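PDB 3JST: putative pterin-4-alpha-carbinolamine dehydratase from Brucella melitensis, which probably catalyses the dehydration of 4a-hydroxytetrahydrobiopterin to 6,7-dihydrobiopterin, a step in the recycling of the tetrahydrobiopterin cofactor. Local coordinates for residues F45-A50 and E61-A65. Numbering follows the deposited sequence.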
# COMPACT_ATOMS: atom_id res chain seq x y z
N PHE A 45 8.71 -3.99 -9.64
CA PHE A 45 7.63 -3.34 -8.88
C PHE A 45 8.15 -2.83 -7.53
O PHE A 45 7.91 -1.69 -7.17
CB PHE A 45 6.46 -4.31 -8.68
CG PHE A 45 5.50 -3.91 -7.60
CD1 PHE A 45 4.43 -3.08 -7.88
CD2 PHE A 45 5.64 -4.40 -6.31
CE1 PHE A 45 3.53 -2.72 -6.88
CE2 PHE A 45 4.75 -4.04 -5.31
CZ PHE A 45 3.70 -3.20 -5.60
N MET A 46 8.88 -3.68 -6.81
CA MET A 46 9.44 -3.31 -5.52
C MET A 46 10.45 -2.16 -5.64
O MET A 46 10.48 -1.26 -4.81
CB MET A 46 10.09 -4.52 -4.83
CG MET A 46 9.08 -5.58 -4.39
SD MET A 46 9.81 -6.97 -3.51
CE MET A 46 10.11 -6.22 -1.90
N ALA A 47 11.27 -2.20 -6.70
CA ALA A 47 12.24 -1.14 -6.97
C ALA A 47 11.54 0.21 -7.16
O ALA A 47 11.92 1.21 -6.56
CB ALA A 47 13.09 -1.49 -8.19
N GLN A 48 10.51 0.23 -8.00
CA GLN A 48 9.75 1.46 -8.25
C GLN A 48 9.02 1.96 -7.00
O GLN A 48 9.01 3.15 -6.73
CB GLN A 48 8.76 1.26 -9.39
CG GLN A 48 9.45 1.06 -10.73
CD GLN A 48 8.49 1.06 -11.89
OE1 GLN A 48 8.34 0.05 -12.59
NE2 GLN A 48 7.83 2.19 -12.12
N ALA A 49 8.41 1.04 -6.26
CA ALA A 49 7.70 1.37 -5.02
C ALA A 49 8.65 1.91 -3.96
O ALA A 49 8.30 2.84 -3.23
CB ALA A 49 6.96 0.14 -4.49
N ALA A 50 9.86 1.34 -3.90
CA ALA A 50 10.91 1.80 -2.98
C ALA A 50 11.30 3.26 -3.23
O ALA A 50 11.48 4.03 -2.28
CB ALA A 50 12.13 0.90 -3.10
N GLU A 61 5.04 -2.17 4.88
CA GLU A 61 5.36 -3.49 5.39
C GLU A 61 5.05 -4.45 4.24
O GLU A 61 3.91 -4.52 3.77
CB GLU A 61 4.52 -3.84 6.62
CG GLU A 61 4.90 -3.04 7.86
CD GLU A 61 4.08 -3.41 9.09
OE1 GLU A 61 3.22 -4.31 9.01
OE2 GLU A 61 4.31 -2.79 10.16
N TRP A 62 6.06 -5.17 3.76
CA TRP A 62 5.85 -6.03 2.60
C TRP A 62 6.67 -7.31 2.59
O TRP A 62 7.77 -7.37 3.12
CB TRP A 62 5.98 -5.26 1.27
CG TRP A 62 7.26 -4.51 1.03
CD1 TRP A 62 8.34 -4.38 1.87
CD2 TRP A 62 7.59 -3.75 -0.15
NE1 TRP A 62 9.31 -3.61 1.28
CE2 TRP A 62 8.87 -3.20 0.05
CE3 TRP A 62 6.91 -3.49 -1.35
CZ2 TRP A 62 9.50 -2.41 -0.92
CZ3 TRP A 62 7.54 -2.69 -2.31
CH2 TRP A 62 8.82 -2.16 -2.08
N PHE A 63 6.07 -8.34 1.99
CA PHE A 63 6.63 -9.68 1.93
C PHE A 63 6.71 -10.07 0.46
O PHE A 63 5.77 -9.81 -0.30
CB PHE A 63 5.71 -10.66 2.68
CG PHE A 63 6.05 -12.12 2.48
CD1 PHE A 63 7.02 -12.73 3.26
CD2 PHE A 63 5.40 -12.88 1.51
CE1 PHE A 63 7.34 -14.08 3.08
CE2 PHE A 63 5.70 -14.22 1.32
CZ PHE A 63 6.67 -14.82 2.11
N ASN A 64 7.83 -10.68 0.07
CA ASN A 64 7.99 -11.21 -1.28
C ASN A 64 8.44 -12.67 -1.25
O ASN A 64 9.25 -13.06 -0.41
CB ASN A 64 8.98 -10.34 -2.08
CG ASN A 64 9.49 -11.02 -3.34
OD1 ASN A 64 10.67 -11.37 -3.42
ND2 ASN A 64 8.62 -11.21 -4.33
N ALA A 65 7.87 -13.46 -2.15
CA ALA A 65 8.29 -14.84 -2.37
C ALA A 65 8.15 -15.10 -3.87
O ALA A 65 7.04 -15.24 -4.37
CB ALA A 65 7.42 -15.81 -1.57
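Helix-on-sheet packing at the margin of a two-layer alpha+beta fold brings 45-50, within helix 39-56, against strand 61-65, the outermost strand on its side of the sheet within this chain. The two run nearly antiparallel, their axes 162° apart in direction and 11.8 Å from each other at closest approach, a gap bridged chiefly by the indole of Trp62. Met46 closes over one face of that ring: its CE sits 3.9 Å from the centroid of the six-membered ring and 13° off the normal, a CH-pi contact, while its SD, 4.9 Å from the same centroid, adds a Met-aromatic interaction. The far end of the indole reaches the helix itself, with Trp62 CH2 3.3 Å from Met46 O, the acceptor of the helical hydrogen bond from Ala50 N, and Trp62 CZ3 3.6 Å from Ala49 CB. Phe45 CE2 approaches the indole edge, 4.3 Å from Trp62 CZ3, and its ring continues into the core against Phe34, Phe36 and helix 83-96. One step along the same strand face, Asn64 CB touches Met46 SD at 3.8 Å, whereas Asn64 ND2 is hydrogen-bonded to Tyr66 O in the turn and Arg68 O starting strand 68-73. No hydrogen bond joins the segments, so apolar and aromatic packing holds helix to strand, as expected where helices cover one face of the antiparallel sheet in the pterin-4a-carbinolamine dehydratase fold.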